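Local coordinates for Phthiocerol/phthiodiolone dimycocerosyl transferase (Mycobacterium tuberculosis, PDB 1Q9J), which probably catalyses the diesterification of phthiocerol, phthiodiolone and phenolphthiocerol with mycocerosic acids, the last step in making the dimycocerosate lipids of Mycobacterium tuberculosis, at residues G129-V134 with D267-L272; P3-R8 with L67-L72; P259-Y264 with G337-V342. All coordinates share one frame; numbering follows the deposited sequence.

Contact 1: residues G129-V134 with D267-L272; sequences GHHGAV and DLRFVL
CG of His130 is anti to its backbone N (chi1 -174°), pointing off the helix toward residues 267-272, and Arg269, extended from CG to NE, runs past the imidazole. Helix 129-148 starts on the closing glycine of the HHxxxDG signature of this acyltransferase superfamily and here meets a loop of the C-terminal half built on a type I turn, Asp267 to Phe270. No hydrogen bond crosses between the segments; they meet by van der Waals contact. CD of Arg269 lies at the edge of the imidazole, in its plane, 3.4 Å from CD2 of His130, and the ring stands perpendicular to the guanidinium. The carboxylate of Asp267 comes in crosswise, OD2 beside CD2 of His130. Phe270 meets the histidine tip to tip, its CZ 4.0 Å from NE2 of His130 and the two rings turned 37° to each other. NH2 of Arg269 comes 3.9 Å from CB of His131.

Within the loop, OD1 of Asp267 accepts the backbone N of Arg269, an Asx turn, and on the opposite face of the carboxylate plane it receives NH1. Aspartate suits the place, its carboxylate close enough to the backbone to accept the N-H two residues on and its charge matching NH1. NH1 also forms a salt bridge with Asp128, which by similarity organises the active site and whose OD1 accepts N of His131, while NH2 donates to O of Pro278. The Asp267 bridge is nearly straight, with NH1 of Arg269 2.9 Å from OD1 of Asp267 and the oxygen almost in the guanidinium plane.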
loop_
_atom_site.group_PDB
_atom_site.type_symbol
_atom_site.label_atom_id
_atom_site.label_comp_id
_atom_site.label_asym_id
_atom_site.label_seq_id
_atom_site.Cartn_x
_atom_site.Cartn_y
_atom_site.Cartn_z
ATOM N N GLY A 129 -2.123 -0.026 3.394
ATOM C CA GLY A 129 -2.963 0.200 2.238
ATOM C C GLY A 129 -4.444 0.097 2.494
ATOM O O GLY A 129 -5.212 0.939 2.040
ATOM N N HIS A 130 -4.849 -0.946 3.211
ATOM C CA HIS A 130 -6.265 -1.182 3.501
ATOM C C HIS A 130 -6.859 -0.080 4.404
ATOM O O HIS A 130 -7.888 0.523 4.072
ATOM C CB HIS A 130 -6.421 -2.581 4.132
ATOM C CG HIS A 130 -7.842 -3.006 4.348
ATOM N ND1 HIS A 130 -8.857 -2.684 3.473
ATOM C CD2 HIS A 130 -8.413 -3.732 5.338
ATOM C CE1 HIS A 130 -9.996 -3.191 3.918
ATOM N NE2 HIS A 130 -9.753 -3.831 5.046
ATOM N N HIS A 131 -6.204 0.177 5.535
ATOM C CA HIS A 131 -6.643 1.198 6.475
ATOM C C HIS A 131 -6.779 2.549 5.746
ATOM O O HIS A 131 -7.804 3.231 5.864
ATOM C CB HIS A 131 -5.624 1.289 7.606
ATOM C CG HIS A 131 -6.030 2.198 8.728
ATOM N ND1 HIS A 131 -6.797 3.321 8.537
ATOM C CD2 HIS A 131 -5.704 2.184 10.043
ATOM C CE1 HIS A 131 -6.928 3.967 9.688
ATOM N NE2 HIS A 131 -6.274 3.298 10.615
ATOM N N GLY A 132 -5.763 2.908 4.963
ATOM C CA GLY A 132 -5.799 4.164 4.233
ATOM C C GLY A 132 -6.920 4.242 3.220
ATOM O O GLY A 132 -7.642 5.230 3.154
ATOM N N ALA A 133 -7.057 3.199 2.416
ATOM C CA ALA A 133 -8.106 3.150 1.404
ATOM C C ALA A 133 -9.460 3.404 2.074
ATOM O O ALA A 133 -10.306 4.132 1.539
ATOM C CB ALA A 133 -8.100 1.786 0.726
ATOM N N VAL A 134 -9.664 2.800 3.244
ATOM C CA VAL A 134 -10.910 2.982 3.979
ATOM C C VAL A 134 -11.141 4.459 4.313
ATOM O O VAL A 134 -12.264 4.948 4.241
ATOM C CB VAL A 134 -10.924 2.134 5.285
ATOM C CG1 VAL A 134 -12.069 2.583 6.188
ATOM C CG2 VAL A 134 -11.079 0.662 4.953
ATOM N N ASP A 267 -3.137 -9.409 4.591
ATOM C CA ASP A 267 -3.930 -8.710 5.595
ATOM C C ASP A 267 -4.432 -9.685 6.666
ATOM O O ASP A 267 -5.359 -10.459 6.446
ATOM C CB ASP A 267 -5.130 -8.000 4.938
ATOM C CG ASP A 267 -5.646 -6.829 5.766
ATOM O OD1 ASP A 267 -5.295 -6.737 6.970
ATOM O OD2 ASP A 267 -6.411 -6.002 5.222
ATOM N N LEU A 268 -3.801 -9.633 7.824
ATOM C CA LEU A 268 -4.182 -10.489 8.919
ATOM C C LEU A 268 -5.587 -10.172 9.452
ATOM O O LEU A 268 -6.091 -10.848 10.346
ATOM C CB LEU A 268 -3.140 -10.382 10.046
ATOM C CG LEU A 268 -1.752 -10.888 9.629
ATOM C CD1 LEU A 268 -0.789 -10.909 10.800
ATOM C CD2 LEU A 268 -1.896 -12.286 9.053
ATOM N N ARG A 269 -6.229 -9.148 8.908
ATOM C CA ARG A 269 -7.559 -8.778 9.375
ATOM C C ARG A 269 -8.594 -9.874 9.125
ATOM O O ARG A 269 -9.495 -10.061 9.940
ATOM C CB ARG A 269 -8.015 -7.481 8.707
ATOM C CG ARG A 269 -7.307 -6.233 9.205
ATOM C CD ARG A 269 -7.737 -4.993 8.392
ATOM N NE ARG A 269 -7.156 -3.744 8.897
ATOM C CZ ARG A 269 -5.889 -3.360 8.732
ATOM N NH1 ARG A 269 -5.028 -4.114 8.061
ATOM N NH2 ARG A 269 -5.469 -2.213 9.256
ATOM N N PHE A 270 -8.472 -10.601 8.016
ATOM C CA PHE A 270 -9.412 -11.676 7.712
ATOM C C PHE A 270 -8.843 -13.041 8.067
ATOM O O PHE A 270 -9.502 -14.064 7.892
ATOM C CB PHE A 270 -9.769 -11.668 6.238
ATOM C CG PHE A 270 -9.724 -10.310 5.617
ATOM C CD1 PHE A 270 -8.507 -9.761 5.214
ATOM C CD2 PHE A 270 -10.896 -9.573 5.425
ATOM C CE1 PHE A 270 -8.462 -8.498 4.625
ATOM C CE2 PHE A 270 -10.860 -8.307 4.836
ATOM C CZ PHE A 270 -9.646 -7.764 4.433
ATOM N N VAL A 271 -7.618 -13.039 8.569
ATOM C CA VAL A 271 -6.941 -14.252 8.961
ATOM C C VAL A 271 -7.116 -14.563 10.457
ATOM O O VAL A 271 -7.709 -15.578 10.837
ATOM C CB VAL A 271 -5.436 -14.141 8.601
ATOM C CG1 VAL A 271 -4.618 -15.141 9.389
ATOM C CG2 VAL A 271 -5.250 -14.388 7.099
ATOM N N LEU A 272 -6.607 -13.665 11.291
ATOM C CA LEU A 272 -6.644 -13.793 12.739
ATOM C C LEU A 272 -7.985 -14.062 13.393
ATOM O O LEU A 272 -9.041 -13.966 12.781
ATOM C CB LEU A 272 -6.069 -12.540 13.383
ATOM C CG LEU A 272 -4.654 -12.133 13.009
ATOM C CD1 LEU A 272 -4.292 -10.916 13.833
ATOM C CD2 LEU A 272 -3.677 -13.268 13.267
#

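Contact 2: residues P3-R8 with L67-L72; sequences PGSVIR and LVADDL
Ile7 and Leu67 meet through both backbone and side chain: N of Ile7 donates to O of Leu67 at 2.8 Å, and CD1 of Ile7 rests 3.9 Å from CD2 of Leu67. The setting is an antiparallel sheet in which strand 6-9 lies on the outside of strand 65-69. Ala69 N reaches O of Ser5 at 2.9 Å in an almost straight bond (178°). Between these two bonds Val6 faces Val68 as a non-hydrogen-bonded pair, their CG2 atoms 4.3 Å apart. Leu67 N also donates to O of Arg8, so Ile7 and Arg8 both stand opposite Leu67, an arrangement consistent with a classic beta bulge. At the other end Gly4 N donates to O of Ala69 at 2.7 Å, coming from above the carbonyl plane. Glycine suits this place, since at its positive phi a CB would press on the carbonyl O of Pro3.

CG1 of Ile7 is anti to its carbonyl carbon (chi1 -61°), and CD1 beyond it comes 3.7 Å from CB of Ala69. The alanine is small enough to admit this branch. Val68 has CG1 by O of Gly4, and Pro3 lays CB 3.4 Å from O of Asp70.

In the next shell, strand 55-59 covers the far edge of strand 65-69: Val68 pairs by backbone with His56, whose ND1 also bonds OD2 of Asp70. Arg8 carries its guanidinium away to a salt bridge with Glu14, and OG of Ser5 bonds O of Phe2. Since the bonds across the segments join main-chain atoms, the pairing probably depends little on side-chain polarity, and the polar ends of Ser5, Arg8 and Asp70 bond to residues outside the two segments.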
loop_
_atom_site.group_PDB
_atom_site.type_symbol
_atom_site.label_atom_id
_atom_site.label_comp_id
_atom_site.label_asym_id
_atom_site.label_seq_id
_atom_site.Cartn_x
_atom_site.Cartn_y
_atom_site.Cartn_z
ATOM N N PRO A 3 -3.718 18.049 23.371
ATOM C CA PRO A 3 -2.604 18.353 22.469
ATOM C C PRO A 3 -1.326 18.627 23.250
ATOM O O PRO A 3 -1.330 19.368 24.233
ATOM C CB PRO A 3 -3.109 19.572 21.695
ATOM C CG PRO A 3 -4.117 20.180 22.611
ATOM C CD PRO A 3 -4.834 18.985 23.158
ATOM N N GLY A 4 -0.240 18.011 22.804
ATOM C CA GLY A 4 1.028 18.168 23.477
ATOM C C GLY A 4 1.355 16.890 24.225
ATOM O O GLY A 4 2.523 16.553 24.431
ATOM N N SER A 5 0.325 16.154 24.624
ATOM C CA SER A 5 0.547 14.912 25.363
ATOM C C SER A 5 0.870 13.726 24.456
ATOM O O SER A 5 0.501 13.707 23.277
ATOM C CB SER A 5 -0.676 14.584 26.220
ATOM O OG SER A 5 -1.832 14.443 25.431
ATOM N N VAL A 6 1.573 12.746 25.017
ATOM C CA VAL A 6 1.942 11.546 24.281
ATOM C C VAL A 6 0.761 10.595 24.181
ATOM O O VAL A 6 0.186 10.212 25.195
ATOM C CB VAL A 6 3.091 10.780 24.966
ATOM C CG1 VAL A 6 3.186 9.378 24.384
ATOM C CG2 VAL A 6 4.407 11.518 24.782
ATOM N N ILE A 7 0.392 10.228 22.958
ATOM C CA ILE A 7 -0.714 9.290 22.752
ATOM C C ILE A 7 -0.232 7.882 23.070
ATOM O O ILE A 7 -0.795 7.175 23.915
ATOM C CB ILE A 7 -1.190 9.335 21.334
ATOM C CG1 ILE A 7 -1.683 10.764 21.046
ATOM C CG2 ILE A 7 -2.284 8.267 21.127
ATOM C CD1 ILE A 7 -1.994 11.034 19.572
ATOM N N ARG A 8 0.834 7.487 22.390
ATOM C CA ARG A 8 1.429 6.189 22.620
ATOM C C ARG A 8 2.725 6.112 21.819
ATOM O O ARG A 8 2.895 6.828 20.838
ATOM C CB ARG A 8 0.425 5.102 22.223
ATOM C CG ARG A 8 0.883 4.170 21.173
ATOM C CD ARG A 8 -0.275 3.593 20.424
ATOM N NE ARG A 8 0.234 2.922 19.237
ATOM C CZ ARG A 8 -0.498 2.640 18.165
ATOM N NH1 ARG A 8 -1.784 2.963 18.129
ATOM N NH2 ARG A 8 0.049 2.054 17.114
ATOM N N LEU A 67 4.174 9.249 19.519
ATOM C CA LEU A 67 3.117 9.796 18.716
ATOM C C LEU A 67 2.575 10.836 19.698
ATOM O O LEU A 67 2.041 10.479 20.758
ATOM C CB LEU A 67 2.083 8.716 18.452
ATOM C CG LEU A 67 0.964 9.113 17.514
ATOM C CD1 LEU A 67 1.487 9.145 16.083
ATOM C CD2 LEU A 67 -0.170 8.140 17.656
ATOM N N VAL A 68 2.770 12.115 19.376
ATOM C CA VAL A 68 2.322 13.203 20.237
ATOM C C VAL A 68 1.081 13.821 19.640
ATOM O O VAL A 68 0.990 13.987 18.423
ATOM C CB VAL A 68 3.420 14.273 20.390
ATOM C CG1 VAL A 68 2.917 15.439 21.250
ATOM C CG2 VAL A 68 4.646 13.643 21.035
ATOM N N ALA A 69 0.115 14.154 20.487
ATOM C CA ALA A 69 -1.133 14.721 19.986
ATOM C C ALA A 69 -1.065 16.209 19.675
ATOM O O ALA A 69 -0.329 16.970 20.303
ATOM C CB ALA A 69 -2.261 14.445 20.977
ATOM N N ASP A 70 -1.843 16.591 18.672
ATOM C CA ASP A 70 -1.947 17.969 18.249
ATOM C C ASP A 70 -3.399 18.413 18.399
ATOM O O ASP A 70 -4.204 17.755 19.061
ATOM C CB ASP A 70 -1.511 18.126 16.788
ATOM C CG ASP A 70 -0.003 18.051 16.611
ATOM O OD1 ASP A 70 0.717 18.692 17.398
ATOM O OD2 ASP A 70 0.463 17.359 15.685
ATOM N N ASP A 71 -3.721 19.529 17.762
ATOM C CA ASP A 71 -5.054 20.100 17.797
ATOM C C ASP A 71 -5.666 19.909 16.422
ATOM O O ASP A 71 -4.948 19.757 15.435
ATOM C CB ASP A 71 -4.946 21.586 18.128
ATOM C CG ASP A 71 -3.562 22.142 17.819
ATOM O OD1 ASP A 71 -2.605 21.801 18.555
ATOM O OD2 ASP A 71 -3.423 22.904 16.833
ATOM N N LEU A 72 -6.988 19.910 16.347
ATOM C CA LEU A 72 -7.640 19.740 15.061
ATOM C C LEU A 72 -7.955 21.119 14.472
ATOM O O LEU A 72 -8.330 21.234 13.300
ATOM C CB LEU A 72 -8.921 18.900 15.222
ATOM C CG LEU A 72 -8.804 17.470 15.795
ATOM C CD1 LEU A 72 -8.367 17.519 17.254
ATOM C CD2 LEU A 72 -10.140 16.750 15.686
#

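Contact 3: residues P259-Y264 with G337-V342; sequences PIPYVY and GLPPLV
The Tyr262 ring turns an edge to Val342: O of Val342 lies near the ring plane, 3.0 Å from CD1 of Tyr262, with the carbonyl carbon also in plane. That same oxygen accepts N of Val263 at 3.1 Å, and N of Val342 donates to O of Pro261 at 3.0 Å, so Val342 holds Tyr262 between its two bonds as a parallel bridge. The preceding rung would need an N-H on Pro261 to reach O of Pro340. A proline has none, and its ring instead packs against Pro339, CD of Pro261 lying 3.4 Å from CG of Pro339, while O of Pro340 accepts NH2 of Arg253. Leu341 adds CD1 against CG of Pro261 at 3.8 Å. CG2 of Val342, anti to its carbonyl carbon, meets CG2 of Ile260. These two beta-branched residues suit an extended backbone and put methyl groups against each other.

The pairing joins strands 260-267 and 342-345 within a mixed sheet. Strand 285-292 takes the other edge of strand 260-267, where Tyr262 pairs by backbone with Tyr290. Helix 237-253 packs on Ile260, Tyr262 and Val342, and Phe184, from a loop, touches Pro261 and Val263.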
loop_
_atom_site.group_PDB
_atom_site.type_symbol
_atom_site.label_atom_id
_atom_site.label_comp_id
_atom_site.label_asym_id
_atom_site.label_seq_id
_atom_site.Cartn_x
_atom_site.Cartn_y
_atom_site.Cartn_z
ATOM N N PRO A 259 18.120 -18.554 -7.130
ATOM C CA PRO A 259 16.723 -18.349 -6.730
ATOM C C PRO A 259 16.299 -16.882 -6.631
ATOM O O PRO A 259 17.137 -15.978 -6.580
ATOM C CB PRO A 259 16.641 -19.072 -5.386
ATOM C CG PRO A 259 18.022 -18.889 -4.834
ATOM C CD PRO A 259 18.888 -19.175 -6.037
ATOM N N ILE A 260 14.991 -16.655 -6.618
ATOM C CA ILE A 260 14.456 -15.308 -6.508
ATOM C C ILE A 260 13.508 -15.211 -5.327
ATOM O O ILE A 260 12.355 -15.634 -5.408
ATOM C CB ILE A 260 13.679 -14.894 -7.766
ATOM C CG1 ILE A 260 14.629 -14.806 -8.956
ATOM C CG2 ILE A 260 12.983 -13.552 -7.531
ATOM C CD1 ILE A 260 13.917 -14.549 -10.256
ATOM N N PRO A 261 13.989 -14.658 -4.208
ATOM C CA PRO A 261 13.176 -14.499 -2.997
ATOM C C PRO A 261 12.010 -13.543 -3.242
ATOM O O PRO A 261 12.210 -12.414 -3.685
ATOM C CB PRO A 261 14.179 -13.965 -1.974
ATOM C CG PRO A 261 15.168 -13.226 -2.829
ATOM C CD PRO A 261 15.351 -14.140 -4.001
ATOM N N TYR A 262 10.797 -14.004 -2.962
ATOM C CA TYR A 262 9.607 -13.192 -3.176
ATOM C C TYR A 262 8.863 -12.908 -1.871
ATOM O O TYR A 262 8.850 -13.731 -0.956
ATOM C CB TYR A 262 8.694 -13.902 -4.181
ATOM C CG TYR A 262 7.414 -13.176 -4.522
ATOM C CD1 TYR A 262 7.393 -11.801 -4.734
ATOM C CD2 TYR A 262 6.226 -13.881 -4.686
ATOM C CE1 TYR A 262 6.211 -11.150 -5.104
ATOM C CE2 TYR A 262 5.049 -13.243 -5.056
ATOM C CZ TYR A 262 5.041 -11.883 -5.263
ATOM O OH TYR A 262 3.853 -11.267 -5.607
ATOM N N VAL A 263 8.272 -11.722 -1.773
ATOM C CA VAL A 263 7.526 -11.353 -0.576
ATOM C C VAL A 263 6.348 -10.459 -0.935
ATOM O O VAL A 263 6.475 -9.538 -1.740
ATOM C CB VAL A 263 8.402 -10.594 0.442
ATOM C CG1 VAL A 263 7.586 -10.309 1.694
ATOM C CG2 VAL A 263 9.645 -11.388 0.786
ATOM N N TYR A 264 5.193 -10.751 -0.353
ATOM C CA TYR A 264 4.008 -9.941 -0.600
ATOM C C TYR A 264 3.197 -9.823 0.684
ATOM O O TYR A 264 3.377 -10.606 1.633
ATOM C CB TYR A 264 3.156 -10.507 -1.749
ATOM C CG TYR A 264 2.761 -11.953 -1.597
ATOM C CD1 TYR A 264 1.425 -12.326 -1.514
ATOM C CD2 TYR A 264 3.725 -12.950 -1.531
ATOM C CE1 TYR A 264 1.060 -13.656 -1.364
ATOM C CE2 TYR A 264 3.372 -14.283 -1.383
ATOM C CZ TYR A 264 2.037 -14.632 -1.298
ATOM O OH TYR A 264 1.696 -15.958 -1.135
ATOM N N GLY A 337 23.629 -10.756 2.597
ATOM C CA GLY A 337 23.720 -12.154 2.230
ATOM C C GLY A 337 22.429 -12.710 1.670
ATOM O O GLY A 337 21.928 -13.731 2.144
ATOM N N LEU A 338 21.884 -12.042 0.660
ATOM C CA LEU A 338 20.641 -12.487 0.044
ATOM C C LEU A 338 20.422 -11.873 -1.328
ATOM O O LEU A 338 20.665 -10.685 -1.541
ATOM C CB LEU A 338 19.447 -12.156 0.948
ATOM C CG LEU A 338 18.930 -13.282 1.852
ATOM C CD1 LEU A 338 17.927 -12.738 2.853
ATOM C CD2 LEU A 338 18.295 -14.365 0.993
ATOM N N PRO A 339 19.966 -12.687 -2.290
ATOM C CA PRO A 339 19.732 -12.146 -3.628
ATOM C C PRO A 339 18.653 -11.067 -3.557
ATOM O O PRO A 339 17.885 -11.013 -2.593
ATOM C CB PRO A 339 19.294 -13.378 -4.422
ATOM C CG PRO A 339 18.652 -14.249 -3.378
ATOM C CD PRO A 339 19.600 -14.112 -2.219
ATOM N N PRO A 340 18.591 -10.186 -4.565
ATOM C CA PRO A 340 17.604 -9.107 -4.612
ATOM C C PRO A 340 16.178 -9.597 -4.400
ATOM O O PRO A 340 15.658 -10.363 -5.209
ATOM C CB PRO A 340 17.800 -8.525 -6.008
ATOM C CG PRO A 340 19.245 -8.707 -6.233
ATOM C CD PRO A 340 19.479 -10.123 -5.735
ATOM N N LEU A 341 15.560 -9.152 -3.308
ATOM C CA LEU A 341 14.192 -9.532 -2.995
ATOM C C LEU A 341 13.243 -8.825 -3.937
ATOM O O LEU A 341 13.487 -7.691 -4.349
ATOM C CB LEU A 341 13.828 -9.153 -1.561
ATOM C CG LEU A 341 14.062 -10.166 -0.450
ATOM C CD1 LEU A 341 15.548 -10.446 -0.322
ATOM C CD2 LEU A 341 13.511 -9.616 0.856
ATOM N N VAL A 342 12.160 -9.510 -4.278
ATOM C CA VAL A 342 11.151 -8.949 -5.156
ATOM C C VAL A 342 9.898 -8.734 -4.318
ATOM O O VAL A 342 9.306 -9.694 -3.822
ATOM C CB VAL A 342 10.824 -9.901 -6.311
ATOM C CG1 VAL A 342 9.836 -9.250 -7.266
ATOM C CG2 VAL A 342 12.091 -10.279 -7.027
#

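Contacts 1 and 3 share strand 260-267: residues 259-264 pair within its sheet in contact 3, and the strand then runs out into the loop 267-272 that meets helix 129-148 in contact 1. Their centres are 24 Å apart. Contact 1 lies nearest the active site: the side chain of Arg269 is about 3 Å from that of Asp128, and that of His131 about 8 Å from that of His124, the proton acceptor by similarity. Contact 2 has its centre 25 Å from that of contact 1, yet the side chain of Arg8 comes within about 11 Å of the side chain of His124. Contacts 2 and 3 have centres 39 Å apart, and contact 3 lies away from the annotated sites.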